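Local coordinates for protein NADA (Neisseria meningitidis, PDB 4CJD) that probably adheres to human epithelial cells and induces their uptake of the bacterium, as a trimeric autotransporter adhesin of the meningococcal surface, at residues A[12-16]-A[39-44]; A[18-22]-A[35-39]. One frame throughout, in Å; residues are numbered along the deposited sequence.

Contact 1: A[12-16]-A[39-44]; sequences IAKAA and IENGQP. Unlike the reference sequence in segment 39-44: E40 (reference Asn), Q43 (reference Lys), P44 (reference Ile).
Here a hairpin docks on a helix through its turn as well as its strands, in segments 12-16 and 39-44. The first is regular helix, within helix 9-28, with A16 N bonded to I12 O at 2.8 Å. The second carries the end of strand 35-40, a tight turn and the start of strand 43-48. E40 to Q43 form a type I' beta turn, with N41 (phi/psi 52/43) and G42 (60/8) both at positive phi. It is closed by paired backbone hydrogen bonds, E40 N to Q43 O at 2.6 Å and Q43 N to E40 O at 2.8 Å. In the register, the CA of K14 lies 6.5 Å from that of P44, and the CA of A15 6.6 Å from that of I39.

The polar link is a single hydrogen bond, K14 NZ to Q43 OE1 at 2.7 Å. K14 (mttt) is extended to reach it; the CB of Q43 points away, but its m, m rotamer folds the amide back. K14 NZ also forms a salt bridge with D10, one helical turn earlier.

Van der Waals contacts do the rest. K14 CD lies 3.9 Å from P44 CD and 4.0 Å from G42 O. I39, also m, m, sends CD1 to within 3.7 Å of K14 O and 3.9 Å of A15 CA, while A15 CB meets I39 CG1 at 4.5 Å. A13 and A16 pack against neighbouring subunits. The arrangement is that of a beta-hairpin with a two-residue type I' turn, docked on the outer flank of a trimeric helical bundle, in the NadA head domain.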
ATOM      1  N   ILE A  12      27.809  44.252  13.054  1.00 34.55           N
ATOM      2  CA  ILE A  12      27.459  42.929  13.569  1.00 30.30           C
ATOM      3  C   ILE A  12      25.959  42.835  13.788  1.00 28.91           C
ATOM      4  O   ILE A  12      25.303  41.882  13.341  1.00 27.34           O
ATOM      5  CB  ILE A  12      28.221  42.624  14.901  1.00 35.36           C
ATOM      6  CG1 ILE A  12      29.727  42.522  14.624  1.00 34.12           C
ATOM      7  CG2 ILE A  12      27.682  41.341  15.544  1.00 29.44           C
ATOM      8  CD1 ILE A  12      30.625  42.376  15.879  1.00 34.64           C
ATOM      9  N   ALA A  13      25.412  43.836  14.468  1.00 29.59           N
ATOM     10  CA  ALA A  13      23.988  43.882  14.774  1.00 35.40           C
ATOM     11  C   ALA A  13      23.152  43.822  13.497  1.00 27.59           C
ATOM     12  O   ALA A  13      22.157  43.115  13.436  1.00 26.16           O
ATOM     13  CB  ALA A  13      23.658  45.135  15.568  1.00 29.82           C
ATOM     14  N   LYS A  14      23.566  44.578  12.481  1.00 37.29           N
ATOM     15  CA  LYS A  14      22.805  44.644  11.221  1.00 27.85           C
ATOM     16  C   LYS A  14      22.910  43.348  10.453  1.00 26.50           C
ATOM     17  O   LYS A  14      21.951  42.896   9.838  1.00 25.31           O
ATOM     18  CB  LYS A  14      23.299  45.832  10.379  1.00 32.49           C
ATOM     19  CG  LYS A  14      22.813  47.167  10.938  1.00 30.66           C
ATOM     20  CD  LYS A  14      23.573  48.362  10.381  1.00 37.58           C
ATOM     21  CE  LYS A  14      22.739  49.627  10.518  1.00 37.67           C
ATOM     22  NZ  LYS A  14      23.576  50.858  10.276  1.00 38.65           N
ATOM     23  N   ALA A  15      24.081  42.724  10.512  1.00 29.87           N
ATOM     24  CA  ALA A  15      24.261  41.447   9.848  1.00 29.22           C
ATOM     25  C   ALA A  15      23.427  40.373  10.549  1.00 24.07           C
ATOM     26  O   ALA A  15      22.867  39.486   9.912  1.00 22.82           O
ATOM     27  CB  ALA A  15      25.751  41.059   9.825  1.00 32.39           C
ATOM     28  N   ALA A  16      23.346  40.454  11.873  1.00 24.25           N
ATOM     29  CA  ALA A  16      22.482  39.528  12.619  1.00 22.96           C
ATOM     30  C   ALA A  16      21.005  39.748  12.260  1.00 22.09           C
ATOM     31  O   ALA A  16      20.255  38.802  11.984  1.00 24.45           O
ATOM     32  CB  ALA A  16      22.720  39.694  14.142  1.00 23.59           C
ATOM     33  N   ILE A  39      23.199  42.213   2.952  1.00 32.37           N
ATOM     34  CA  ILE A  39      24.068  43.215   3.513  1.00 36.34           C
ATOM     35  C   ILE A  39      24.954  43.721   2.393  1.00 40.36           C
ATOM     36  O   ILE A  39      25.533  42.917   1.658  1.00 41.43           O
ATOM     37  CB  ILE A  39      24.928  42.634   4.644  1.00 35.44           C
ATOM     38  CG1 ILE A  39      24.091  42.404   5.907  1.00 31.39           C
ATOM     39  CG2 ILE A  39      26.114  43.546   4.915  1.00 32.65           C
ATOM     40  CD1 ILE A  39      23.852  43.691   6.721  1.00 32.61           C
ATOM     41  N   GLU A  40      25.035  45.042   2.253  1.00 41.83           N
ATOM     42  CA  GLU A  40      25.891  45.669   1.255  1.00 49.44           C
ATOM     43  C   GLU A  40      26.549  46.912   1.856  1.00 52.19           C
ATOM     44  O   GLU A  40      25.869  47.764   2.445  1.00 47.06           O
ATOM     45  CB  GLU A  40      25.089  46.036   0.006  1.00 53.62           C
ATOM     46  CG  GLU A  40      24.543  44.835  -0.746  1.00 58.75           C
ATOM     47  CD  GLU A  40      23.533  45.226  -1.810  1.00 66.79           C
ATOM     48  OE1 GLU A  40      23.472  46.436  -2.146  1.00 73.57           O
ATOM     49  OE2 GLU A  40      22.803  44.328  -2.301  1.00 64.15           O
ATOM     50  N   ASN A  41      27.870  47.010   1.721  1.00 58.96           N
ATOM     51  CA  ASN A  41      28.614  48.070   2.385  1.00 64.46           C
ATOM     52  C   ASN A  41      28.249  48.067   3.864  1.00 59.64           C
ATOM     53  O   ASN A  41      27.989  49.126   4.451  1.00 59.99           O
ATOM     54  CB  ASN A  41      28.319  49.440   1.757  1.00 75.08           C
ATOM     55  CG  ASN A  41      28.442  49.436   0.237  1.00 85.92           C
ATOM     56  OD1 ASN A  41      29.056  48.542  -0.353  1.00 89.31           O
ATOM     57  ND2 ASN A  41      27.861  50.447  -0.402  1.00 90.30           N
ATOM     58  N   GLY A  42      28.166  46.865   4.445  1.00 52.83           N
ATOM     59  CA  GLY A  42      27.807  46.704   5.844  1.00 47.00           C
ATOM     60  C   GLY A  42      26.437  47.242   6.237  1.00 47.77           C
ATOM     61  O   GLY A  42      26.100  47.309   7.440  1.00 43.58           O
ATOM     62  N   GLN A  43      25.645  47.644   5.236  1.00 46.30           N
ATOM     63  CA  GLN A  43      24.282  48.105   5.480  1.00 43.04           C
ATOM     64  C   GLN A  43      23.282  47.074   4.942  1.00 40.47           C
ATOM     65  O   GLN A  43      23.530  46.433   3.920  1.00 43.91           O
ATOM     66  CB  GLN A  43      24.034  49.483   4.839  1.00 46.41           C
ATOM     67  CG  GLN A  43      24.897  50.634   5.407  1.00 51.05           C
ATOM     68  CD  GLN A  43      25.020  50.574   6.920  1.00 53.00           C
ATOM     69  OE1 GLN A  43      24.038  50.740   7.658  1.00 47.37           O
ATOM     70  NE2 GLN A  43      26.228  50.300   7.390  1.00 58.92           N
ATOM     71  N   PRO A  44      22.149  46.906   5.634  1.00 36.95           N
ATOM     72  CA  PRO A  44      21.063  46.078   5.093  1.00 37.85           C
ATOM     73  C   PRO A  44      20.441  46.716   3.849  1.00 41.46           C
ATOM     74  O   PRO A  44      20.235  47.926   3.806  1.00 42.69           O
ATOM     75  CB  PRO A  44      20.053  46.019   6.241  1.00 34.70           C
ATOM     76  CG  PRO A  44      20.427  47.110   7.167  1.00 38.06           C
ATOM     77  CD  PRO A  44      21.873  47.374   7.002  1.00 38.68           C
TER

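Contact 2: A[18-22]-A[35-39]; sequences VGVYN and TIYDI. Unlike the reference sequence in segment 18-22: G19 (reference Asn), V20 (reference Ser).
Side chains of a helix can serve a neighbouring strand's backbone. Helical residues 18-22 pass strand 35-39 with axes 8.0 Å apart at closest approach and a signed crossing angle of -144°, roughly antiparallel; V18 and D38 have the nearest CA atoms, 6.2 Å apart.

Two strand carbonyls receive direct hydrogen bonds: T35 O from Y21 OH, very short at 2.5 Å, and Y37 O from N22 ND2 at 3.1 Å, nearly linear. N22 ND2 also donates to V18 O (2.9 Å). Waters serve the T35 and Y37 NH groups and add to Y37 O: one accepts from T35 N (2.9 Å), donating weakly to Y21 OH (3.4 Å); another accepts from Y37 N (2.9 Å), donating weakly to N22 OD1 (2.9 Å); a third donates to N22 OD1 (2.8 Å) and Y37 O (3.2 Å).

Y21 (chi1 t) and Y37 (chi1 m) form a T-shaped stack, the edge of Y37 against the face of Y21, centroids 4.7 Å apart, planes at 90°. V18 CG1 lies 3.8 Å from D38 CA and V18 CG2 3.8 Å from I39 CD1. Within the sheet, the I36 and D38 backbones pair with R47 and K45 of strand 43-48, while V20 meets V20 of both other subunits.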
ATOM      1  N   VAL A  18      19.711  41.011   9.525  1.00 22.05           N
ATOM      2  CA  VAL A  18      19.472  40.491   8.183  1.00 21.37           C
ATOM      3  C   VAL A  18      19.474  38.960   8.157  1.00 20.07           C
ATOM      4  O   VAL A  18      18.650  38.348   7.465  1.00 19.09           O
ATOM      5  CB  VAL A  18      20.531  41.052   7.161  1.00 34.59           C
ATOM      6  CG1 VAL A  18      20.546  40.249   5.902  1.00 21.83           C
ATOM      7  CG2 VAL A  18      20.226  42.509   6.817  1.00 30.70           C
ATOM      8  N   GLY A  19      20.404  38.331   8.897  1.00 20.15           N
ATOM      9  CA  GLY A  19      20.443  36.876   8.980  1.00 19.08           C
ATOM     10  C   GLY A  19      19.149  36.289   9.545  1.00 17.96           C
ATOM     11  O   GLY A  19      18.589  35.288   9.031  1.00 16.93           O
ATOM     12  N   VAL A  20      18.667  36.912  10.615  1.00 18.26           N
ATOM     13  CA  VAL A  20      17.382  36.527  11.225  1.00 22.58           C
ATOM     14  C   VAL A  20      16.234  36.590  10.214  1.00 19.58           C
ATOM     15  O   VAL A  20      15.422  35.663  10.093  1.00 19.21           O
ATOM     16  CB  VAL A  20      17.017  37.447  12.442  1.00 21.09           C
ATOM     17  CG1 VAL A  20      15.541  37.338  12.774  1.00 25.29           C
ATOM     18  CG2 VAL A  20      17.831  37.099  13.637  1.00 21.79           C
ATOM     19  N   TYR A  21      16.172  37.687   9.468  1.00 19.40           N
ATOM     20  CA  TYR A  21      15.111  37.855   8.463  1.00 17.13           C
ATOM     21  C   TYR A  21      15.155  36.731   7.439  1.00 17.59           C
ATOM     22  O   TYR A  21      14.152  36.160   7.110  1.00 20.14           O
ATOM     23  CB  TYR A  21      15.244  39.217   7.763  1.00 25.39           C
ATOM     24  CG  TYR A  21      14.139  39.552   6.761  1.00 28.78           C
ATOM     25  CD1 TYR A  21      12.944  40.147   7.172  1.00 33.97           C
ATOM     26  CD2 TYR A  21      14.291  39.266   5.408  1.00 28.20           C
ATOM     27  CE1 TYR A  21      11.933  40.469   6.241  1.00 36.95           C
ATOM     28  CE2 TYR A  21      13.302  39.575   4.475  1.00 31.68           C
ATOM     29  CZ  TYR A  21      12.124  40.189   4.886  1.00 36.10           C
ATOM     30  OH  TYR A  21      11.143  40.517   3.936  1.00 33.09           O
ATOM     31  N   ASN A  22      16.352  36.389   6.970  1.00 16.50           N
ATOM     32  CA  ASN A  22      16.473  35.331   5.999  1.00 17.81           C
ATOM     33  C   ASN A  22      16.041  33.954   6.535  1.00 16.94           C
ATOM     34  O   ASN A  22      15.336  33.231   5.858  1.00 14.72           O
ATOM     35  CB  ASN A  22      17.921  35.311   5.476  1.00 22.35           C
ATOM     36  CG  ASN A  22      18.113  36.320   4.351  1.00 34.92           C
ATOM     37  OD1 ASN A  22      17.735  36.055   3.213  1.00 46.27           O
ATOM     38  ND2 ASN A  22      18.643  37.498   4.672  1.00 34.09           N
ATOM     39  N   THR A  35       9.993  41.646   0.524  1.00 20.33           N
ATOM     40  CA  THR A  35      11.346  42.178   0.496  1.00 20.32           C
ATOM     41  C   THR A  35      12.335  41.062   0.794  1.00 19.46           C
ATOM     42  O   THR A  35      12.144  40.248   1.715  1.00 18.49           O
ATOM     43  CB  THR A  35      11.544  43.319   1.526  1.00 28.93           C
ATOM     44  OG1 THR A  35      10.529  44.299   1.338  1.00 29.80           O
ATOM     45  CG2 THR A  35      12.942  43.995   1.367  1.00 22.88           C
ATOM     46  N   ILE A  36      13.374  41.004  -0.010  1.00 19.91           N
ATOM     47  CA  ILE A  36      14.504  40.124   0.247  1.00 19.45           C
ATOM     48  C   ILE A  36      15.674  41.029   0.711  1.00 26.07           C
ATOM     49  O   ILE A  36      15.966  42.020   0.059  1.00 26.54           O
ATOM     50  CB  ILE A  36      14.892  39.359  -0.997  1.00 21.29           C
ATOM     51  CG1 ILE A  36      13.911  38.191  -1.227  1.00 21.37           C
ATOM     52  CG2 ILE A  36      16.381  38.846  -0.885  1.00 25.19           C
ATOM     53  CD1 ILE A  36      14.076  37.608  -2.664  1.00 23.63           C
ATOM     54  N   TYR A  37      16.299  40.716   1.847  1.00 23.07           N
ATOM     55  CA  TYR A  37      17.372  41.560   2.387  1.00 24.50           C
ATOM     56  C   TYR A  37      18.726  40.869   2.316  1.00 24.75           C
ATOM     57  O   TYR A  37      18.841  39.661   2.516  1.00 20.94           O
ATOM     58  CB  TYR A  37      17.117  41.924   3.851  1.00 23.15           C
ATOM     59  CG  TYR A  37      16.048  42.939   4.113  1.00 27.37           C
ATOM     60  CD1 TYR A  37      16.314  44.305   4.024  1.00 29.12           C
ATOM     61  CD2 TYR A  37      14.776  42.539   4.486  1.00 32.07           C
ATOM     62  CE1 TYR A  37      15.316  45.253   4.278  1.00 31.02           C
ATOM     63  CE2 TYR A  37      13.782  43.468   4.759  1.00 32.04           C
ATOM     64  CZ  TYR A  37      14.061  44.814   4.666  1.00 36.40           C
ATOM     65  OH  TYR A  37      13.049  45.705   4.928  1.00 39.33           O
ATOM     66  N   ASP A  38      19.751  41.664   2.056  1.00 30.48           N
ATOM     67  CA  ASP A  38      21.126  41.238   2.242  1.00 30.38           C
ATOM     68  C   ASP A  38      21.899  42.404   2.823  1.00 29.42           C
ATOM     69  O   ASP A  38      21.325  43.439   3.160  1.00 31.83           O
ATOM     70  CB  ASP A  38      21.755  40.751   0.941  1.00 34.48           C
ATOM     71  CG  ASP A  38      21.970  41.873  -0.081  1.00 42.65           C
ATOM     72  OD1 ASP A  38      21.460  43.009   0.094  1.00 44.95           O
ATOM     73  OD2 ASP A  38      22.663  41.603  -1.083  1.00 47.43           O
ATOM     74  N   ILE A  39      23.199  42.213   2.952  1.00 32.37           N
ATOM     75  CA  ILE A  39      24.068  43.215   3.513  1.00 36.34           C
ATOM     76  C   ILE A  39      24.954  43.721   2.393  1.00 40.36           C
ATOM     77  O   ILE A  39      25.533  42.917   1.658  1.00 41.43           O
ATOM     78  CB  ILE A  39      24.928  42.634   4.644  1.00 35.44           C
ATOM     79  CG1 ILE A  39      24.091  42.404   5.907  1.00 31.39           C
ATOM     80  CG2 ILE A  39      26.114  43.546   4.915  1.00 32.65           C
ATOM     81  CD1 ILE A  39      23.852  43.691   6.721  1.00 32.61           C
TER
HETATM   82  O   HOH W   1       8.276  41.938   2.885  1.00 44.58           O
HETATM   83  O   HOH W   2      15.701  38.028   2.800  1.00 22.46           O
HETATM   84  O   HOH W   3      19.015  36.912   0.862  1.00 42.46           O

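Docking one hairpin on one helix takes different chemistry along its length, as these neighbouring contacts demonstrate. Both are surface contacts joining helix 9-28 to the same two-stranded sheet, with centres 9 Å apart, and contact 2 is nested inside the loop that contact 1 closes. I39 belongs to both, and P44 CB of contact 1 meets V18 CG2 of contact 2 at 3.6 Å, so the apolar packing runs on between them. Contact 1, at the turn, buries 209 Å² and has one lysine-glutamine hydrogen bond as its polar link, beside the packing of I39; contact 2 buries 332 Å², includes the buried V18, and adds aromatic stacking and water bridges to side-chain bonds with backbone carbonyls.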